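Local coordinates for Lactamase_B domain-containing protein (Bacillus lehensis G1, PDB 7EV5) that probably acts as a zinc-dependent, dual-activity hydrolase of the metallo-beta-lactamase superfamily, resembling both B3 metallo-beta-lactamases and glyoxalase II, at residues D20-V25 and K41-T46; F27-D32 and G61-V66; L76-R81 and L109-K114; F153-G158 and G198-H203. All coordinates share one frame; numbering follows the deposited sequence. Where two conformers were deposited one is given.

Interaction 1. Residues D20-V25 and K41-T46; sequences DDKEAV and KREQLT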
loop_
_atom_site.group_PDB
_atom_site.type_symbol
_atom_site.label_atom_id
_atom_site.label_comp_id
_atom_site.label_asym_id
_atom_site.label_seq_id
_atom_site.Cartn_x
_atom_site.Cartn_y
_atom_site.Cartn_z
ATOM N N ASP A 20 2.439 4.131 20.858
ATOM C CA ASP A 20 3.277 4.001 22.045
ATOM C C ASP A 20 3.026 2.703 22.801
ATOM O O ASP A 20 3.921 2.237 23.516
ATOM C CB ASP A 20 3.118 5.219 22.957
ATOM C CG ASP A 20 3.750 6.470 22.373
ATOM O OD1 ASP A 20 4.479 6.358 21.365
ATOM O OD2 ASP A 20 3.525 7.567 22.925
ATOM N N ASP A 21 1.845 2.104 22.646
ATOM C CA ASP A 21 1.524 0.804 23.227
ATOM C C ASP A 21 2.118 -0.364 22.447
ATOM O O ASP A 21 1.787 -1.516 22.752
ATOM C CB ASP A 21 0.006 0.617 23.336
ATOM C CG ASP A 21 -0.627 1.536 24.363
ATOM O OD1 ASP A 21 -1.856 1.760 24.283
ATOM O OD2 ASP A 21 0.101 2.028 25.247
ATOM N N LYS A 22 2.961 -0.086 21.450
ATOM C CA LYS A 22 3.661 -1.089 20.649
ATOM C C LYS A 22 2.728 -1.958 19.807
ATOM O O LYS A 22 3.084 -3.081 19.437
ATOM C CB LYS A 22 4.657 -1.921 21.470
ATOM C CG LYS A 22 5.842 -1.106 21.978
ATOM C CD LYS A 22 7.164 -1.763 21.602
ATOM C CE LYS A 22 8.343 -0.839 21.858
ATOM N NZ LYS A 22 9.299 -0.818 20.709
ATOM N N GLU A 23 1.546 -1.453 19.484
ATOM C CA GLU A 23 0.681 -2.082 18.501
ATOM C C GLU A 23 1.007 -1.517 17.129
ATOM O O GLU A 23 1.534 -0.409 17.003
ATOM C CB GLU A 23 -0.778 -1.798 18.827
ATOM C CG GLU A 23 -1.204 -2.337 20.176
ATOM C CD GLU A 23 -2.535 -1.768 20.624
ATOM O OE1 GLU A 23 -2.767 -0.552 20.442
ATOM O OE2 GLU A 23 -3.357 -2.547 21.152
ATOM N N ALA A 24 0.689 -2.288 16.091
ATOM C CA ALA A 24 1.167 -1.904 14.772
ATOM C C ALA A 24 0.188 -2.293 13.673
ATOM O O ALA A 24 -0.576 -3.254 13.798
ATOM C CB ALA A 24 2.523 -2.543 14.478
ATOM N N VAL A 25 0.270 -1.547 12.574
ATOM C CA VAL A 25 -0.446 -1.825 11.331
ATOM C C VAL A 25 0.602 -1.979 10.234
ATOM O O VAL A 25 1.515 -1.153 10.126
ATOM C CB VAL A 25 -1.438 -0.690 10.996
ATOM C CG1 VAL A 25 -2.221 -0.992 9.720
ATOM C CG2 VAL A 25 -2.409 -0.488 12.148
ATOM N N LYS A 41 9.433 -8.618 15.615
ATOM C CA LYS A 41 9.654 -9.347 16.863
ATOM C C LYS A 41 10.774 -8.727 17.689
ATOM O O LYS A 41 10.662 -8.638 18.918
ATOM C CB LYS A 41 9.923 -10.819 16.568
ATOM C CG LYS A 41 8.712 -11.517 15.982
ATOM C CD LYS A 41 8.846 -13.021 16.000
ATOM C CE LYS A 41 7.498 -13.683 15.759
ATOM N NZ LYS A 41 6.589 -13.573 16.934
ATOM N N ARG A 42 11.861 -8.294 17.046
ATOM C CA ARG A 42 12.928 -7.630 17.790
ATOM C C ARG A 42 12.417 -6.371 18.477
ATOM O O ARG A 42 12.833 -6.049 19.597
ATOM C CB ARG A 42 14.095 -7.292 16.862
ATOM C CG ARG A 42 14.891 -8.501 16.412
ATOM C CD ARG A 42 16.197 -8.122 15.738
ATOM N NE ARG A 42 16.023 -7.180 14.633
ATOM C CZ ARG A 42 15.779 -7.532 13.373
ATOM N NH1 ARG A 42 15.667 -8.813 13.040
ATOM N NH2 ARG A 42 15.650 -6.595 12.442
ATOM N N GLU A 43 11.520 -5.641 17.816
ATOM C CA GLU A 43 10.955 -4.409 18.349
ATOM C C GLU A 43 9.793 -4.661 19.294
ATOM O O GLU A 43 9.241 -3.699 19.837
ATOM C CB GLU A 43 10.517 -3.494 17.203
ATOM C CG GLU A 43 11.658 -3.074 16.298
ATOM C CD GLU A 43 12.772 -2.386 17.056
ATOM O OE1 GLU A 43 12.483 -1.423 17.794
ATOM O OE2 GLU A 43 13.936 -2.811 16.911
ATOM N N GLN A 44 9.417 -5.923 19.495
ATOM C CA GLN A 44 8.325 -6.287 20.393
ATOM C C GLN A 44 7.024 -5.584 20.004
ATOM O O GLN A 44 6.254 -5.140 20.857
ATOM C CB GLN A 44 8.705 -6.056 21.861
ATOM C CG GLN A 44 10.088 -6.623 22.200
ATOM C CD GLN A 44 10.345 -6.741 23.695
ATOM O OE1 GLN A 44 9.542 -7.307 24.437
ATOM N NE2 GLN A 44 11.476 -6.213 24.138
ATOM N N LEU A 45 6.790 -5.472 18.695
ATOM C CA LEU A 45 5.568 -4.877 18.172
ATOM C C LEU A 45 4.534 -5.968 17.922
ATOM O O LEU A 45 4.865 -7.059 17.452
ATOM C CB LEU A 45 5.859 -4.133 16.865
ATOM C CG LEU A 45 6.642 -2.822 17.003
ATOM C CD1 LEU A 45 7.178 -2.316 15.663
ATOM C CD2 LEU A 45 5.795 -1.742 17.672
ATOM N N THR A 46 3.277 -5.664 18.238
ATOM C CA THR A 46 2.175 -6.591 18.004
ATOM C C THR A 46 1.349 -6.092 16.828
ATOM O O THR A 46 0.565 -5.144 16.979
ATOM C CB THR A 46 1.307 -6.688 19.261
ATOM O OG1 THR A 46 2.082 -7.271 20.318
ATOM C CG2 THR A 46 0.082 -7.548 19.014
#
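E43 offers its backbone carbonyl to K22, whose NZ donates to E43 O in the carbonyl plane over 3.0 Å. The K22 chain bends at chi2 (-128°), which puts CD 3.3 Å from E43 O; a long, flexible side chain suits such a reach at the protein surface. The carboxylate of E43 only comes near, with OE1 4.4 Å from K22 NZ, beyond a salt bridge. Q44 takes a positive phi (57°) and ends helix 33-42 in a Schellman motif, and its O faces K22 CB. Here the chain leaves the helix of a beta-alpha-beta crossover that joins parallel neighbours, strands 23-27 and 46-51. L45 then turns its side chain inward: CD2 lies 3.7 Å from K22 CA, CB is in loose contact with A24 CB, and Y18 of strand 12-18 also touches this leucine. T46 starts the parallel pairing. Its N gives a nearly straight bond (169°) to K22 O, 2.9 Å away, and its O accepts from A24 N at 3.0 Å, the donor standing well above the carbonyl plane. The methyl of A24 lies buried against V16 of strand 12-18, a place that suits a small apolar residue.

Interaction 2. Residues F27-D32 and G61-V66; sequences FDPGGD and GAVDAV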
loop_
_atom_site.group_PDB
_atom_site.type_symbol
_atom_site.label_atom_id
_atom_site.label_comp_id
_atom_site.label_asym_id
_atom_site.label_seq_id
_atom_site.Cartn_x
_atom_site.Cartn_y
_atom_site.Cartn_z
ATOM N N PHE A 27 1.526 -2.323 6.185
ATOM C CA PHE A 27 1.089 -2.040 4.820
ATOM C C PHE A 27 2.007 -2.741 3.838
ATOM O O PHE A 27 3.231 -2.662 3.970
ATOM C CB PHE A 27 1.148 -0.539 4.529
ATOM C CG PHE A 27 0.232 0.271 5.382
ATOM C CD1 PHE A 27 -1.039 0.597 4.949
ATOM C CD2 PHE A 27 0.630 0.681 6.640
ATOM C CE1 PHE A 27 -1.886 1.336 5.751
ATOM C CE2 PHE A 27 -0.217 1.410 7.453
ATOM C CZ PHE A 27 -1.471 1.744 7.004
ATOM N N ASP A 28 1.415 -3.407 2.853
ATOM C CA ASP A 28 2.131 -3.906 1.685
ATOM C C ASP A 28 3.404 -4.701 1.987
ATOM O O ASP A 28 4.497 -4.312 1.559
ATOM C CB ASP A 28 2.446 -2.766 0.721
ATOM C CG ASP A 28 1.211 -2.130 0.118
ATOM O OD1 ASP A 28 0.078 -2.514 0.469
ATOM O OD2 ASP A 28 1.371 -1.217 -0.726
ATOM N N PRO A 29 3.302 -5.810 2.724
ATOM C CA PRO A 29 4.469 -6.679 2.937
ATOM C C PRO A 29 4.790 -7.490 1.688
ATOM O O PRO A 29 4.185 -8.539 1.445
ATOM C CB PRO A 29 4.019 -7.565 4.104
ATOM C CG PRO A 29 2.540 -7.698 3.932
ATOM C CD PRO A 29 2.068 -6.405 3.268
ATOM N N GLY A 30 5.735 -6.993 0.889
ATOM C CA GLY A 30 5.863 -7.432 -0.486
ATOM C C GLY A 30 6.855 -8.543 -0.761
ATOM O O GLY A 30 6.753 -9.219 -1.784
ATOM N N GLY A 31 7.815 -8.726 0.138
ATOM C CA GLY A 31 8.869 -9.707 -0.052
ATOM C C GLY A 31 9.671 -9.797 1.223
ATOM O O GLY A 31 9.343 -9.163 2.227
ATOM N N ASP A 32 10.726 -10.612 1.171
ATOM C CA ASP A 32 11.671 -10.765 2.282
ATOM C C ASP A 32 10.938 -10.840 3.623
ATOM O O ASP A 32 11.201 -10.078 4.558
ATOM C CB ASP A 32 12.711 -9.648 2.256
ATOM C CG ASP A 32 13.962 -9.983 3.031
ATOM O OD1 ASP A 32 14.018 -11.050 3.681
ATOM O OD2 ASP A 32 14.898 -9.164 2.985
ATOM N N GLY A 61 4.105 -10.413 -1.553
ATOM C CA GLY A 61 4.884 -11.644 -1.481
ATOM C C GLY A 61 5.106 -12.166 -0.076
ATOM O O GLY A 61 5.310 -13.368 0.109
ATOM N N ALA A 62 5.060 -11.291 0.926
ATOM C CA ALA A 62 5.229 -11.690 2.319
ATOM C C ALA A 62 3.907 -11.817 3.077
ATOM O O ALA A 62 3.923 -12.068 4.286
ATOM C CB ALA A 62 6.159 -10.711 3.032
ATOM N N VAL A 63 2.766 -11.669 2.394
ATOM C CA VAL A 63 1.475 -11.692 3.087
ATOM C C VAL A 63 1.254 -13.021 3.812
ATOM O O VAL A 63 0.884 -13.037 4.988
ATOM C CB VAL A 63 0.333 -11.355 2.109
ATOM C CG1 VAL A 63 -1.018 -11.706 2.710
ATOM C CG2 VAL A 63 0.364 -9.879 1.755
ATOM N N ASP A 64 1.473 -14.148 3.123
ATOM C CA ASP A 64 1.250 -15.464 3.729
ATOM C C ASP A 64 2.013 -15.594 5.043
ATOM O O ASP A 64 1.440 -15.928 6.090
ATOM C CB ASP A 64 1.749 -16.556 2.774
ATOM C CG ASP A 64 0.742 -16.936 1.691
ATOM O OD1 ASP A 64 -0.484 -16.776 1.889
ATOM O OD2 ASP A 64 1.195 -17.422 0.626
ATOM N N ALA A 65 3.318 -15.337 5.002
ATOM C CA ALA A 65 4.150 -15.553 6.180
ATOM C C ALA A 65 3.766 -14.606 7.307
ATOM O O ALA A 65 3.683 -15.014 8.467
ATOM C CB ALA A 65 5.624 -15.397 5.815
ATOM N N VAL A 66 3.515 -13.339 6.988
ATOM C CA VAL A 66 3.138 -12.383 8.021
ATOM C C VAL A 66 1.767 -12.736 8.599
ATOM O O VAL A 66 1.576 -12.759 9.822
ATOM C CB VAL A 66 3.193 -10.947 7.465
ATOM C CG1 VAL A 66 2.661 -9.975 8.478
ATOM C CG2 VAL A 66 4.628 -10.577 7.102
#
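P29 and V63 meet at the apolar centre, where P29 CG lies 3.8 Å from V63 CG2 and the two side chains cross obliquely. V63 CG1 is anti to its backbone N (chi1 166°), which puts CG2 on the side facing the proline. The ring also rests its CB on A62 CB at 4.0 Å and, more loosely, on V66 CG2, while L36, I50 and L52 pack around it. This is the start of helix 63-70 in the metallo-beta-lactamase fold, a few residues after the HxHxDH zinc-binding motif that H54, H56, D58 and H59 supply. The loop of D28 to G31 lies against that start: D28 OD2 bonds H59 ND1, a second-shell bond that probably helps to orient this zinc ligand, and G30 is about 9 Å from a zinc ion.

Outward from the ring, polar backbone takes over. Proline suits the junction because its ring restricts phi and offers a compact apolar surface to V63. P29 O receives A62 N at 2.9 Å, with the donor above the carbonyl plane. The small methyl of A62 sits 3.3 Å from P29 O. At the edge, G61 N gives a weak, bent bond (122°) to G30 O. That same G30 O stands 3.1 Å from G61 CA, on a flank of the backbone that glycine leaves bare.

Interaction 3. Residues L76-R81 and L109-K114; sequences LHTKER and LLTNEK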
loop_
_atom_site.group_PDB
_atom_site.type_symbol
_atom_site.label_atom_id
_atom_site.label_comp_id
_atom_site.label_asym_id
_atom_site.label_seq_id
_atom_site.Cartn_x
_atom_site.Cartn_y
_atom_site.Cartn_z
ATOM N N LEU A 76 -8.140 -5.794 1.553
ATOM C CA LEU A 76 -7.876 -5.541 0.142
ATOM C C LEU A 76 -9.177 -5.109 -0.524
ATOM O O LEU A 76 -10.256 -5.576 -0.147
ATOM C CB LEU A 76 -7.351 -6.820 -0.532
ATOM C CG LEU A 76 -7.114 -6.789 -2.042
ATOM C CD1 LEU A 76 -6.002 -5.817 -2.428
ATOM C CD2 LEU A 76 -6.757 -8.189 -2.529
ATOM N N HIS A 77 -9.074 -4.234 -1.521
ATOM C CA HIS A 77 -10.258 -3.820 -2.264
ATOM C C HIS A 77 -10.832 -4.977 -3.079
ATOM O O HIS A 77 -10.099 -5.742 -3.716
ATOM C CB HIS A 77 -9.940 -2.647 -3.192
ATOM C CG HIS A 77 -11.165 -1.933 -3.668
ATOM N ND1 HIS A 77 -11.951 -2.402 -4.702
ATOM C CD2 HIS A 77 -11.779 -0.821 -3.202
ATOM C CE1 HIS A 77 -12.978 -1.584 -4.874
ATOM N NE2 HIS A 77 -12.902 -0.624 -3.971
ATOM N N THR A 78 -12.166 -5.079 -3.067
ATOM C CA THR A 78 -12.858 -6.177 -3.742
ATOM C C THR A 78 -12.524 -6.261 -5.229
ATOM O O THR A 78 -12.559 -7.356 -5.809
ATOM C CB THR A 78 -14.372 -6.055 -3.513
ATOM O OG1 THR A 78 -15.002 -7.301 -3.838
ATOM C CG2 THR A 78 -14.989 -4.939 -4.353
ATOM N N LYS A 79 -12.183 -5.140 -5.869
ATOM C CA LYS A 79 -11.903 -5.209 -7.297
ATOM C C LYS A 79 -10.665 -6.039 -7.609
ATOM O O LYS A 79 -10.514 -6.490 -8.750
ATOM C CB LYS A 79 -11.792 -3.813 -7.896
ATOM C CG LYS A 79 -13.136 -3.139 -8.117
ATOM C CD LYS A 79 -12.957 -1.644 -8.343
ATOM C CE LYS A 79 -14.292 -0.924 -8.462
ATOM N NZ LYS A 79 -15.200 -1.626 -9.415
ATOM N N GLU A 80 -9.787 -6.262 -6.628
ATOM C CA GLU A 80 -8.598 -7.086 -6.817
ATOM C C GLU A 80 -8.630 -8.369 -5.990
ATOM O O GLU A 80 -7.591 -9.002 -5.799
ATOM C CB GLU A 80 -7.329 -6.271 -6.543
ATOM C CG GLU A 80 -7.092 -5.215 -7.619
ATOM C CD GLU A 80 -5.941 -4.280 -7.301
ATOM O OE1 GLU A 80 -5.090 -4.627 -6.465
ATOM O OE2 GLU A 80 -5.894 -3.189 -7.893
ATOM N N ARG A 81 -9.813 -8.786 -5.531
ATOM C CA ARG A 81 -9.902 -9.939 -4.636
ATOM C C ARG A 81 -9.352 -11.216 -5.259
ATOM O O ARG A 81 -8.815 -12.066 -4.540
ATOM C CB ARG A 81 -11.350 -10.136 -4.171
ATOM C CG ARG A 81 -12.348 -10.569 -5.251
ATOM C CD ARG A 81 -13.745 -10.808 -4.628
ATOM N NE ARG A 81 -14.793 -11.005 -5.627
ATOM C CZ ARG A 81 -15.218 -12.186 -6.061
ATOM N NH1 ARG A 81 -14.673 -13.310 -5.603
ATOM N NH2 ARG A 81 -16.183 -12.235 -6.971
ATOM N N LEU A 109 -12.762 -7.297 2.713
ATOM C CA LEU A 109 -12.801 -6.721 1.371
ATOM C C LEU A 109 -13.382 -5.314 1.427
ATOM O O LEU A 109 -14.517 -5.120 1.888
ATOM C CB LEU A 109 -13.605 -7.584 0.403
ATOM C CG LEU A 109 -13.063 -8.988 0.169
ATOM C CD1 LEU A 109 -14.017 -9.780 -0.723
ATOM C CD2 LEU A 109 -11.682 -8.925 -0.450
ATOM N N LEU A 110 -12.607 -4.346 0.935
ATOM C CA LEU A 110 -13.004 -2.948 0.887
ATOM C C LEU A 110 -13.814 -2.647 -0.370
ATOM O O LEU A 110 -13.631 -3.270 -1.423
ATOM C CB LEU A 110 -11.756 -2.057 0.905
ATOM C CG LEU A 110 -10.918 -2.163 2.181
ATOM C CD1 LEU A 110 -9.505 -1.646 1.937
ATOM C CD2 LEU A 110 -11.582 -1.437 3.332
ATOM N N THR A 111 -14.718 -1.672 -0.250
ATOM C CA THR A 111 -15.494 -1.180 -1.385
ATOM C C THR A 111 -15.492 0.340 -1.402
ATOM O O THR A 111 -14.598 0.961 -1.989
ATOM C CB THR A 111 -16.934 -1.703 -1.345
ATOM O OG1 THR A 111 -17.490 -1.521 -0.036
ATOM C CG2 THR A 111 -16.967 -3.158 -1.713
ATOM N N ASN A 112 -16.466 0.947 -0.724
ATOM C CA ASN A 112 -16.643 2.392 -0.743
ATOM C C ASN A 112 -16.571 3.015 0.642
ATOM O O ASN A 112 -16.948 4.182 0.795
ATOM C CB ASN A 112 -17.976 2.760 -1.403
ATOM C CG ASN A 112 -19.159 2.189 -0.661
ATOM O OD1 ASN A 112 -19.170 1.012 -0.313
ATOM N ND2 ASN A 112 -20.163 3.022 -0.408
ATOM N N GLU A 113 -16.131 2.267 1.650
ATOM C CA GLU A 113 -15.918 2.832 2.981
ATOM C C GLU A 113 -15.016 4.049 2.906
ATOM O O GLU A 113 -13.989 4.037 2.224
ATOM C CB GLU A 113 -15.244 1.803 3.887
ATOM C CG GLU A 113 -16.070 0.593 4.167
ATOM C CD GLU A 113 -15.763 -0.528 3.210
ATOM O OE1 GLU A 113 -15.015 -0.297 2.228
ATOM O OE2 GLU A 113 -16.274 -1.639 3.445
ATOM N N LYS A 114 -15.406 5.106 3.611
ATOM C CA LYS A 114 -14.574 6.291 3.716
ATOM C C LYS A 114 -13.732 6.309 4.979
ATOM O O LYS A 114 -12.848 7.162 5.097
ATOM C CB LYS A 114 -15.434 7.553 3.643
ATOM C CG LYS A 114 -16.201 7.670 2.339
ATOM C CD LYS A 114 -15.260 7.745 1.156
ATOM C CE LYS A 114 -16.026 7.990 -0.139
ATOM N NZ LYS A 114 -16.478 6.711 -0.747
#
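The imidazole of H77 lies beneath the carbonyl of L110, whose O sits 3.5 Å above the ring plane, over its centre. H77 and L110 are a bridge pair at the ends of strands 74-77 and 108-110, parallel neighbours in a beta-alpha-beta unit at the edge of the mixed sheet that runs from strand 2-7 to strand 108-110. Their side chains share the face turned to strand 136-140 of the second sheet, where V136 touches H77 and Y138 touches L110; L76 and L109 occupy the other face.

With H77 CG anti to its backbone N (chi1 -163°), the ring starts out toward L110 O, which is 3.6 Å from CG. A straight bond (170°) from K79 N to H77 ND1, 3.0 Å long and slightly tilted from the ring plane, chiefly holds the ring's rotation; NE2 helps with a weak, bent bond to T111 O at 3.1 Å. This pattern is consistent with a neutral ring, and H127 stacks on it too. In the backbone, L110 N gives to L76 O at 2.9 Å, and T78 N to L110 O at 2.8 Å. E113 OE1 holds T111 N on its syn side.

L109 sets CD2 3.9 Å from R81 CB and CD1 near R81 CD, its apolar branches meeting the aliphatic part of the arginine. The two threonines bring methyls together as well, T78 CG2 standing 3.7 Å from T111 CG2.

Interaction 4. Residues F153-G158 and G198-H203; sequences FQQSIG and GQEMDH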
loop_
_atom_site.group_PDB
_atom_site.type_symbol
_atom_site.label_atom_id
_atom_site.label_comp_id
_atom_site.label_asym_id
_atom_site.label_seq_id
_atom_site.Cartn_x
_atom_site.Cartn_y
_atom_site.Cartn_z
ATOM N N PHE A 153 4.515 9.132 -6.564
ATOM C CA PHE A 153 5.843 8.942 -6.005
ATOM C C PHE A 153 6.532 10.290 -5.917
ATOM O O PHE A 153 6.042 11.302 -6.424
ATOM C CB PHE A 153 6.691 8.038 -6.906
ATOM C CG PHE A 153 6.053 6.714 -7.229
ATOM C CD1 PHE A 153 5.768 5.793 -6.225
ATOM C CD2 PHE A 153 5.769 6.366 -8.543
ATOM C CE1 PHE A 153 5.197 4.554 -6.534
ATOM C CE2 PHE A 153 5.200 5.134 -8.857
ATOM C CZ PHE A 153 4.907 4.223 -7.848
ATOM N N GLN A 154 7.689 10.303 -5.264
ATOM C CA GLN A 154 8.555 11.470 -5.323
ATOM C C GLN A 154 9.058 11.620 -6.753
ATOM O O GLN A 154 9.775 10.755 -7.259
ATOM C CB GLN A 154 9.724 11.283 -4.365
ATOM C CG GLN A 154 10.603 12.511 -4.237
ATOM C CD GLN A 154 11.883 12.208 -3.499
ATOM O OE1 GLN A 154 12.723 11.440 -3.979
ATOM N NE2 GLN A 154 12.031 12.784 -2.311
ATOM N N GLN A 155 8.641 12.695 -7.423
ATOM C CA GLN A 155 9.067 13.059 -8.778
ATOM C C GLN A 155 8.471 12.215 -9.903
ATOM O O GLN A 155 8.864 12.395 -11.063
ATOM C CB GLN A 155 10.595 13.126 -8.932
ATOM C CG GLN A 155 11.243 14.305 -8.234
ATOM C CD GLN A 155 10.853 15.621 -8.872
ATOM O OE1 GLN A 155 10.189 16.451 -8.253
ATOM N NE2 GLN A 155 11.257 15.813 -10.120
ATOM N N SER A 156 7.536 11.312 -9.624
ATOM C CA SER A 156 6.891 10.567 -10.700
ATOM C C SER A 156 5.523 10.110 -10.218
ATOM O O SER A 156 5.116 10.393 -9.090
ATOM C CB SER A 156 7.737 9.389 -11.206
ATOM O OG SER A 156 7.880 8.369 -10.231
ATOM N N ILE A 157 4.807 9.415 -11.102
ATOM C CA ILE A 157 3.492 8.871 -10.793
ATOM C C ILE A 157 3.458 7.403 -11.203
ATOM O O ILE A 157 4.342 6.904 -11.902
ATOM C CB ILE A 157 2.337 9.670 -11.437
ATOM C CG1 ILE A 157 2.409 9.609 -12.965
ATOM C CG2 ILE A 157 2.355 11.114 -10.957
ATOM C CD1 ILE A 157 1.246 10.324 -13.638
ATOM N N GLY A 158 2.423 6.703 -10.746
ATOM C CA GLY A 158 2.336 5.281 -11.018
ATOM C C GLY A 158 2.264 4.961 -12.499
ATOM O O GLY A 158 1.658 5.684 -13.299
ATOM N N GLY A 198 2.670 18.754 -0.548
ATOM C CA GLY A 198 3.083 20.073 -1.006
ATOM C C GLY A 198 4.284 20.026 -1.928
ATOM O O GLY A 198 4.326 20.720 -2.943
ATOM N N GLN A 199 5.274 19.192 -1.595
ATOM C CA GLN A 199 6.460 19.101 -2.439
ATOM C C GLN A 199 6.122 18.583 -3.832
ATOM O O GLN A 199 6.689 19.049 -4.825
ATOM C CB GLN A 199 7.518 18.224 -1.771
ATOM C CG GLN A 199 8.209 18.903 -0.600
ATOM C CD GLN A 199 8.729 20.284 -0.945
ATOM O OE1 GLN A 199 9.501 20.450 -1.894
ATOM N NE2 GLN A 199 8.307 21.285 -0.176
ATOM N N GLU A 200 5.208 17.614 -3.931
ATOM C CA GLU A 200 4.876 17.083 -5.249
ATOM C C GLU A 200 4.028 18.072 -6.038
ATOM O O GLU A 200 4.197 18.214 -7.255
ATOM C CB GLU A 200 4.191 15.721 -5.129
ATOM C CG GLU A 200 5.105 14.628 -4.569
ATOM C CD GLU A 200 6.475 14.617 -5.216
ATOM O OE1 GLU A 200 6.548 14.522 -6.456
ATOM O OE2 GLU A 200 7.485 14.691 -4.481
ATOM N N MET A 201 3.116 18.764 -5.355
ATOM C CA MET A 201 2.326 19.805 -6.008
ATOM C C MET A 201 3.228 20.848 -6.656
ATOM O O MET A 201 2.936 21.340 -7.752
ATOM C CB MET A 201 1.405 20.453 -4.975
ATOM C CG MET A 201 0.421 21.484 -5.512
ATOM S SD MET A 201 -0.704 22.038 -4.213
ATOM C CE MET A 201 -0.868 20.533 -3.254
ATOM N N ASP A 202 4.328 21.193 -5.997
ATOM C CA ASP A 202 5.211 22.240 -6.483
ATOM C C ASP A 202 6.281 21.750 -7.451
ATOM O O ASP A 202 6.787 22.553 -8.241
ATOM C CB ASP A 202 5.885 22.943 -5.302
ATOM C CG ASP A 202 4.894 23.672 -4.417
ATOM O OD1 ASP A 202 3.738 23.878 -4.854
ATOM O OD2 ASP A 202 5.268 24.035 -3.282
ATOM N N HIS A 203 6.643 20.465 -7.420
ATOM C CA HIS A 203 7.823 20.036 -8.162
ATOM C C HIS A 203 7.688 18.748 -8.964
ATOM O O HIS A 203 8.615 18.434 -9.716
ATOM C CB HIS A 203 9.042 19.924 -7.231
ATOM C CG HIS A 203 9.197 21.082 -6.294
ATOM N ND1 HIS A 203 9.296 22.387 -6.731
ATOM C CD2 HIS A 203 9.270 21.132 -4.943
ATOM C CE1 HIS A 203 9.420 23.190 -5.689
ATOM N NE2 HIS A 203 9.409 22.453 -4.592
#
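E200 carries its carboxylate to the backbone of Q155 through its first two torsions: CG stands anti to the carbonyl carbon, beside the backbone N (chi1 -66°), and the chain bends at chi2 (-46°), which places CD 3.6 Å from Q155 N. The 197-203 helix thereby presents a buried acid to a tight hairpin. In that hairpin F153 N bonds S156 O at 2.9 Å, and Q154 and Q155, the latter at positive phi, occupy the corners of a type II beta turn between the short strands 152-153 and 156-157.

Q155 N, at the tip of the turn, points into E200 OE1 at 2.9 Å with a nearly straight bond (168°), and approaches from above the carboxylate plane. The anion has further donors: N204 ND2 also bonds OE1, and T195 OG1 bonds OE2. Three donors would be expected to favour the charged form of the glutamate, whose length suits it to reach from the helix to the turn. The same N204 ND2 bonds S156 O, linking acid and hairpin a second time. E200 OE2 stands 3.5 Å from Q154 CA, and the side chains of Q154 and E200 cross at about a right angle.

The hairpin is placed beside the active site, for F153 has its side chain about 4 Å from those of D150 and H191, which bind zinc. I157 packs on helix 167-178, through L170 and I174. Back at the turn, E200 OE1 also comes within 3.3 Å of F153 O, two acceptors that are not hydrogen-bonded to each other.

How the interactions relate
Interactions 1 and 3 both belong to the mixed sheet that runs from strand 2-7 to strand 108-110, pairing strands 23-27 with 46-51 and 74-77 with 108-110; their centres lie about 26 Å apart. The centre of interaction 2 lies about 17 Å from that of interaction 1 and about 19 Å from that of interaction 3. It crosses interaction 1 along the chain, for the loop after strand 23-27 leads into helix 33-42, which ends inside 41-46. Helix 63-70, which starts in interaction 2, precedes strand 74-77. Interaction 4 follows all of them in sequence; it lies on the opposite side of the chain's centre from interaction 2. Interactions 2, 3 and 4 each approach residues that bind zinc, so the metal site lies between parts of the fold far apart in sequence.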